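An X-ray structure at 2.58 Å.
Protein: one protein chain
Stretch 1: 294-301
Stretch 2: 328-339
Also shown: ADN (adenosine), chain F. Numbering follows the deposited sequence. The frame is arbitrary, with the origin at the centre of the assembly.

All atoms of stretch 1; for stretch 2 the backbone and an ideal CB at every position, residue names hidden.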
ATOM      1  N   ILE C 294       8.423  -9.768  -7.512  1.00 25.98           N
ATOM      2  CA  ILE C 294       7.859 -11.118  -7.491  1.00 26.91           C
ATOM      3  C   ILE C 294       6.377 -11.164  -7.073  1.00 26.12           C
ATOM      4  O   ILE C 294       5.662 -12.082  -7.449  1.00 26.49           O
ATOM      5  CB  ILE C 294       8.739 -12.028  -6.608  1.00 27.80           C
ATOM      6  CG1 ILE C 294       8.575 -13.496  -6.994  1.00 28.86           C
ATOM      7  CG2 ILE C 294       8.461 -11.803  -5.130  1.00 29.19           C
ATOM      8  CD1 ILE C 294       9.364 -14.439  -6.110  1.00 28.90           C
ATOM      9  N   ILE C 295       5.922 -10.170  -6.317  1.00 26.10           N
ATOM     10  CA  ILE C 295       4.560 -10.142  -5.801  1.00 27.36           C
ATOM     11  C   ILE C 295       4.218  -8.735  -5.334  1.00 28.11           C
ATOM     12  O   ILE C 295       5.104  -7.915  -5.158  1.00 28.98           O
ATOM     13  CB  ILE C 295       4.379 -11.154  -4.636  1.00 27.79           C
ATOM     14  CG1 ILE C 295       2.896 -11.449  -4.382  1.00 28.70           C
ATOM     15  CG2 ILE C 295       5.046 -10.657  -3.362  1.00 27.44           C
ATOM     16  CD1 ILE C 295       2.633 -12.869  -3.920  1.00 29.66           C
ATOM     17  N   SER C 296       2.937  -8.449  -5.139  1.00 29.81           N
ATOM     18  CA  SER C 296       2.515  -7.129  -4.675  1.00 30.81           C
ATOM     19  C   SER C 296       1.410  -7.240  -3.639  1.00 31.94           C
ATOM     20  O   SER C 296       0.445  -7.999  -3.826  1.00 33.39           O
ATOM     21  CB  SER C 296       2.023  -6.269  -5.859  1.00 30.33           C
ATOM     22  OG  SER C 296       3.020  -6.138  -6.871  1.00 30.04           O
ATOM     23  N   GLY C 297       1.542  -6.489  -2.550  1.00 33.28           N
ATOM     24  CA  GLY C 297       0.408  -6.262  -1.653  1.00 34.76           C
ATOM     25  C   GLY C 297      -0.580  -5.344  -2.359  1.00 35.91           C
ATOM     26  O   GLY C 297      -0.177  -4.362  -2.978  1.00 38.35           O
ATOM     27  N   LEU C 298      -1.870  -5.654  -2.292  1.00 36.25           N
ATOM     28  CA  LEU C 298      -2.873  -4.829  -2.969  1.00 36.41           C
ATOM     29  C   LEU C 298      -3.652  -4.046  -1.968  1.00 35.64           C
ATOM     30  O   LEU C 298      -3.982  -4.554  -0.912  1.00 36.23           O
ATOM     31  CB  LEU C 298      -3.869  -5.673  -3.754  1.00 36.69           C
ATOM     32  CG  LEU C 298      -3.278  -6.534  -4.852  1.00 37.10           C
ATOM     33  CD1 LEU C 298      -4.346  -7.497  -5.339  1.00 38.45           C
ATOM     34  CD2 LEU C 298      -2.748  -5.671  -5.985  1.00 37.88           C
ATOM     35  N   LYS C 299      -3.958  -2.808  -2.323  1.00 37.17           N
ATOM     36  CA  LYS C 299      -4.823  -1.955  -1.530  1.00 36.12           C
ATOM     37  C   LYS C 299      -5.801  -1.343  -2.506  1.00 35.86           C
ATOM     38  O   LYS C 299      -5.396  -0.604  -3.409  1.00 35.77           O
ATOM     39  CB  LYS C 299      -4.001  -0.884  -0.829  1.00 35.83           C
ATOM     40  CG  LYS C 299      -4.821   0.004   0.084  1.00 36.57           C
ATOM     41  CD  LYS C 299      -4.106   0.347   1.398  1.00 36.67           C
ATOM     42  CE  LYS C 299      -3.466   1.719   1.380  1.00 35.95           C
ATOM     43  NZ  LYS C 299      -2.904   2.084   2.713  1.00 35.05           N
ATOM     44  N   ARG C 300      -7.080  -1.671  -2.351  1.00 34.49           N
ATOM     45  CA  ARG C 300      -8.090  -1.287  -3.333  1.00 34.48           C
ATOM     46  C   ARG C 300      -8.632   0.118  -3.103  1.00 34.03           C
ATOM     47  O   ARG C 300      -9.829   0.316  -2.881  1.00 31.82           O
ATOM     48  CB  ARG C 300      -9.213  -2.315  -3.360  1.00 35.22           C
ATOM     49  CG  ARG C 300      -8.742  -3.739  -3.642  1.00 36.17           C
ATOM     50  CD  ARG C 300      -7.844  -3.821  -4.875  1.00 36.17           C
ATOM     51  NE  ARG C 300      -8.511  -3.280  -6.054  1.00 35.71           N
ATOM     52  CZ  ARG C 300      -9.305  -3.976  -6.855  1.00 36.11           C
ATOM     53  NH1 ARG C 300      -9.528  -5.255  -6.634  1.00 37.99           N
ATOM     54  NH2 ARG C 300      -9.877  -3.398  -7.893  1.00 37.24           N
ATOM     55  N   VAL C 301      -7.730   1.091  -3.217  1.00 33.15           N
ATOM     56  CA  VAL C 301      -8.078   2.504  -3.132  1.00 33.85           C
ATOM     57  C   VAL C 301      -9.068   2.907  -4.233  1.00 34.27           C
ATOM     58  O   VAL C 301      -9.903   3.800  -4.050  1.00 33.72           O
ATOM     59  CB  VAL C 301      -6.810   3.376  -3.245  1.00 34.57           C
ATOM     60  CG1 VAL C 301      -7.156   4.863  -3.281  1.00 35.01           C
ATOM     61  CG2 VAL C 301      -5.877   3.096  -2.084  1.00 35.45           C
ATOM     62  N   UNK C 328     -13.192  -8.203   3.043  1.00 41.98           N
ATOM     63  CA  UNK C 328     -14.049  -7.481   2.085  1.00 41.92           C
ATOM     64  C   UNK C 328     -13.512  -7.444   0.658  1.00 40.69           C
ATOM     65  O   UNK C 328     -14.199  -6.972  -0.228  1.00 39.69           O
ATOM     66  CB  UNK C 328     -14.251  -6.044   2.569  1.00 41.92           C
ATOM     67  N   UNK C 329     -12.294  -7.934   0.439  1.00 41.08           N
ATOM     68  CA  UNK C 329     -11.599  -7.757  -0.831  1.00 40.31           C
ATOM     69  C   UNK C 329     -10.779  -6.479  -0.879  1.00 41.13           C
ATOM     70  O   UNK C 329     -10.134  -6.191  -1.886  1.00 46.08           O
ATOM     71  CB  UNK C 329     -12.608  -7.760  -1.981  1.00 40.31           C
ATOM     72  N   UNK C 330     -10.789  -5.711   0.206  1.00 41.06           N
ATOM     73  CA  UNK C 330     -10.132  -4.398   0.230  1.00 41.92           C
ATOM     74  C   UNK C 330      -8.616  -4.490   0.200  1.00 40.75           C
ATOM     75  O   UNK C 330      -7.932  -3.580  -0.269  1.00 38.04           O
ATOM     76  CB  UNK C 330     -10.564  -3.622   1.476  1.00 41.92           C
ATOM     77  N   UNK C 331      -8.102  -5.599   0.722  1.00 41.04           N
ATOM     78  CA  UNK C 331      -6.677  -5.918   0.670  1.00 39.10           C
ATOM     79  C   UNK C 331      -6.499  -7.318   0.087  1.00 37.49           C
ATOM     80  O   UNK C 331      -7.405  -8.138   0.150  1.00 39.71           O
ATOM     81  CB  UNK C 331      -6.042  -5.823   2.059  1.00 39.10           C
ATOM     82  N   UNK C 332      -5.340  -7.587  -0.491  1.00 36.38           N
ATOM     83  CA  UNK C 332      -5.070  -8.896  -1.051  1.00 36.35           C
ATOM     84  C   UNK C 332      -3.650  -9.007  -1.541  1.00 36.81           C
ATOM     85  O   UNK C 332      -2.868  -8.068  -1.388  1.00 38.39           O
ATOM     86  CB  UNK C 332      -6.042  -9.199  -2.193  1.00 36.35           C
ATOM     87  N   UNK C 333      -3.312 -10.168  -2.101  1.00 37.22           N
ATOM     88  CA  UNK C 333      -2.060 -10.358  -2.814  1.00 36.20           C
ATOM     89  C   UNK C 333      -2.332 -10.474  -4.296  1.00 38.13           C
ATOM     90  O   UNK C 333      -3.409 -10.870  -4.744  1.00 37.32           O
ATOM     91  CB  UNK C 333      -1.319 -11.595  -2.304  1.00 36.20           C
ATOM     92  N   UNK C 334      -1.302 -10.132  -5.043  1.00 40.37           N
ATOM     93  CA  UNK C 334      -1.300 -10.156  -6.482  1.00 41.39           C
ATOM     94  C   UNK C 334      -1.430 -11.592  -7.025  1.00 43.42           C
ATOM     95  O   UNK C 334      -0.563 -12.416  -6.763  1.00 43.05           O
ATOM     96  CB  UNK C 334      -0.022  -9.498  -7.006  1.00 41.39           C
ATOM     97  N   UNK C 335      -2.495 -11.892  -7.779  1.00 46.73           N
ATOM     98  CA  UNK C 335      -2.628 -13.191  -8.493  1.00 47.43           C
ATOM     99  C   UNK C 335      -2.514 -13.047 -10.038  1.00 46.24           C
ATOM    100  O   UNK C 335      -2.280 -11.960 -10.535  1.00 43.71           O
ATOM    101  CB  UNK C 335      -3.974 -13.830  -8.144  1.00 47.43           C
ATOM    102  N   UNK C 336      -2.696 -14.136 -10.789  1.00 48.93           N
ATOM    103  CA  UNK C 336      -2.547 -14.129 -12.272  1.00 49.33           C
ATOM    104  C   UNK C 336      -3.303 -13.011 -12.973  1.00 47.48           C
ATOM    105  O   UNK C 336      -2.731 -12.250 -13.741  1.00 47.25           O
ATOM    106  CB  UNK C 336      -3.025 -15.465 -12.845  1.00 49.33           C
ATOM    107  N   UNK C 337      -4.600 -12.929 -12.719  1.00 48.69           N
ATOM    108  CA  UNK C 337      -5.450 -12.015 -13.469  1.00 50.81           C
ATOM    109  C   UNK C 337      -5.162 -10.550 -13.121  1.00 46.02           C
ATOM    110  O   UNK C 337      -5.125  -9.693 -14.007  1.00 46.48           O
ATOM    111  CB  UNK C 337      -6.922 -12.336 -13.203  1.00 50.81           C
ATOM    112  N   UNK C 338      -4.925 -10.287 -11.838  1.00 42.43           N
ATOM    113  CA  UNK C 338      -4.637  -8.934 -11.345  1.00 40.40           C
ATOM    114  C   UNK C 338      -3.309  -8.451 -11.969  1.00 36.78           C
ATOM    115  O   UNK C 338      -3.189  -7.303 -12.388  1.00 34.24           O
ATOM    116  CB  UNK C 338      -4.563  -8.914  -9.817  1.00 40.40           C
ATOM    117  N   UNK C 339      -2.332  -9.352 -12.040  1.00 33.98           N
ATOM    118  CA  UNK C 339      -1.033  -9.061 -12.636  1.00 33.35           C
ATOM    119  C   UNK C 339      -1.164  -8.680 -14.101  1.00 33.35           C
ATOM    120  O   UNK C 339      -0.548  -7.710 -14.550  1.00 29.06           O
ATOM    121  CB  UNK C 339      -0.101 -10.266 -12.492  1.00 33.35           C
TER
HETATM  122  O5' ADN F 501       2.938   3.148  -0.981  1.00 24.76           O
HETATM  123  C5' ADN F 501       2.736   2.598   0.335  1.00 24.46           C
HETATM  124  C4' ADN F 501       1.699   3.322   1.200  1.00 25.00           C
HETATM  125  O4' ADN F 501       2.107   4.653   1.526  1.00 25.17           O
HETATM  126  C3' ADN F 501       0.301   3.496   0.613  1.00 25.42           C
HETATM  127  O3' ADN F 501      -0.488   2.307   0.725  1.00 24.73           O
HETATM  128  C2' ADN F 501      -0.241   4.670   1.422  1.00 25.15           C
HETATM  129  O2' ADN F 501      -0.772   4.281   2.696  1.00 24.87           O
HETATM  130  C1' ADN F 501       0.983   5.523   1.629  1.00 25.20           C
HETATM  131  N9  ADN F 501       1.100   6.553   0.579  1.00 26.41           N
HETATM  132  C8  ADN F 501       1.577   6.398  -0.678  1.00 26.73           C
HETATM  133  N7  ADN F 501       1.550   7.572  -1.365  1.00 27.31           N
HETATM  134  C5  ADN F 501       1.051   8.497  -0.518  1.00 28.16           C
HETATM  135  C6  ADN F 501       0.737   9.941  -0.565  1.00 28.08           C
HETATM  136  N6  ADN F 501       0.962  10.639  -1.694  1.00 28.70           N
HETATM  137  N1  ADN F 501       0.214  10.526   0.541  1.00 28.31           N
HETATM  138  C2  ADN F 501      -0.030   9.838   1.677  1.00 27.77           C
HETATM  139  N3  ADN F 501       0.227   8.528   1.792  1.00 28.04           N
HETATM  140  C4  ADN F 501       0.751   7.819   0.755  1.00 27.80           C

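Position 328 lies beyond stretch 1, with nothing of it within 5.5 Å of the ideal CB, so no preference is set. The residue is Glu328.

At 329, phi/psi of 89°/0° would jam a CB against the preceding carbonyl O, which by itself calls for glycine, and Gly329 is found. Gly329 O lies 3.3 Å from Arg300 CG.

At 330 the ideal CB points away from stretch 1, 5.2 Å from Arg300 CB, so many small or medium residues would suit. The deposited Gly330 contributes backbone: Arg300 N donates to Gly330 O at 3.0 Å and 166°.

From 331 to 333 the chain runs antiparallel to strand 294-299 (166° between directions). Position 331 pairs with Lys299 in a non-hydrogen-bonded bridge, so its CB shares the face of the Lys299 side chain, whose aliphatic part invites an apolar partner. Leu331 fits: Leu331 CD2 packs 4.0 Å from Lys299 CG, while Lys299 NZ reaches on to the adenosine, donating to O2' at 3.1 Å.

Position 332 forms a hydrogen-bonded pair with Leu298. An ideal CB would stand 4.0 Å from Leu298 CD1, so alanine or another small residue would also suit. It is Gly332, extended at -175°/-179°. Leu298 N donates to Gly332 O at 2.8 Å; the return bond, Gly332 N to Leu298 O at 3.3 Å, is weak.

At 333 the CB points to the face where Gly297 offers no side chain, and the ideal CB of 333 lies 4.5 Å from Ile295 CD1. A branched or longer apolar residue is favoured. Leu333 places CD1 4.3 Å from Ile295 CD1 and CD2 4.5 Å from Gly297 CA.

Position 334 points toward stretch 1, its ideal CB only 3.5 Å from Ser296 O and 4.4 Å from Ile295 CG1. The close approach favours a small residue such as alanine, serine or cysteine. In Ser334, N donates to Ser296 O at 3.0 Å, and OG is hydrogen-bonded elsewhere in the structure.

At 335 the CB points away just before a helix, favouring a capping Asp, Ser, Thr or Asn. Asp335 OD1 accepts from the backbone N of 338 at 3.1 Å and 178°.

Positions 336 and 337, out of reach on the helix, tolerate polar residues: Glu336 and Glu337.

Position 338 points toward stretch 1, its ideal CB 4.7 Å from Leu298 CD1, which suits Val, Leu, Ile or Met. Ile338 brings CG2 within 4.0 Å of Leu298 CD1.

Position 339 points sideways, without contact; stretch 1 leaves Ile339 undetermined.

Stretch 2 (328-339) EGGLGLSDEEII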
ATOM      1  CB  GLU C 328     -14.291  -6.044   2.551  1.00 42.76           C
ATOM      2  CG  GLU C 328     -14.947  -5.933   3.921  1.00 44.18           C
ATOM      3  CD  GLU C 328     -13.968  -6.006   5.091  1.00 45.65           C
ATOM      4  OE1 GLU C 328     -12.772  -6.306   4.897  1.00 47.24           O
ATOM      5  OE2 GLU C 328     -14.400  -5.766   6.233  1.00 49.80           O
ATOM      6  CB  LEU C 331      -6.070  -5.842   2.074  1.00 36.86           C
ATOM      7  CG  LEU C 331      -6.329  -4.538   2.824  1.00 35.97           C
ATOM      8  CD1 LEU C 331      -5.765  -4.642   4.230  1.00 35.87           C
ATOM      9  CD2 LEU C 331      -5.730  -3.340   2.089  1.00 37.53           C
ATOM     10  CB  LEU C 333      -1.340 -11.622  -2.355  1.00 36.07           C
ATOM     11  CG  LEU C 333      -0.858 -11.692  -0.905  1.00 36.03           C
ATOM     12  CD1 LEU C 333      -0.219 -13.042  -0.659  1.00 36.15           C
ATOM     13  CD2 LEU C 333       0.138 -10.593  -0.580  1.00 36.64           C
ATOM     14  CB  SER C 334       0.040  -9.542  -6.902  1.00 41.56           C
ATOM     15  OG  SER C 334       0.100  -9.263  -8.272  1.00 43.61           O
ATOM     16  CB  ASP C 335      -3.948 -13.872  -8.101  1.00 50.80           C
ATOM     17  CG  ASP C 335      -5.165 -13.214  -8.740  1.00 53.78           C
ATOM     18  OD1 ASP C 335      -4.989 -12.547  -9.771  1.00 58.30           O
ATOM     19  OD2 ASP C 335      -6.296 -13.366  -8.224  1.00 53.22           O
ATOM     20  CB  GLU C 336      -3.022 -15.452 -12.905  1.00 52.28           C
ATOM     21  CG  GLU C 336      -2.065 -16.638 -12.800  1.00 55.38           C
ATOM     22  CD  GLU C 336      -2.202 -17.429 -11.491  1.00 58.67           C
ATOM     23  OE1 GLU C 336      -1.945 -18.656 -11.531  1.00 56.62           O
ATOM     24  OE2 GLU C 336      -2.557 -16.840 -10.428  1.00 56.89           O
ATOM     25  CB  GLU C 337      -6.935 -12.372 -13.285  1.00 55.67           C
ATOM     26  CG  GLU C 337      -7.648 -11.708 -12.120  1.00 63.05           C
ATOM     27  CD  GLU C 337      -9.158 -11.779 -12.262  1.00 72.22           C
ATOM     28  OE1 GLU C 337      -9.692 -12.907 -12.380  1.00 81.39           O
ATOM     29  OE2 GLU C 337      -9.811 -10.708 -12.258  1.00 73.20           O
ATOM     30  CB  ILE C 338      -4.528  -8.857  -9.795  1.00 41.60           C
ATOM     31  CG1 ILE C 338      -5.623  -9.667  -9.060  1.00 45.10           C
ATOM     32  CG2 ILE C 338      -4.554  -7.408  -9.342  1.00 42.32           C
ATOM     33  CD1 ILE C 338      -6.908  -8.932  -8.716  1.00 47.25           C
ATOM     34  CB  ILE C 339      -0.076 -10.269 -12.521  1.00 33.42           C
ATOM     35  CG1 ILE C 339       0.342 -10.463 -11.072  1.00 34.30           C
ATOM     36  CG2 ILE C 339       1.183 -10.074 -13.356  1.00 32.81           C
ATOM     37  CD1 ILE C 339       0.970 -11.808 -10.796  1.00 35.52           C
TER
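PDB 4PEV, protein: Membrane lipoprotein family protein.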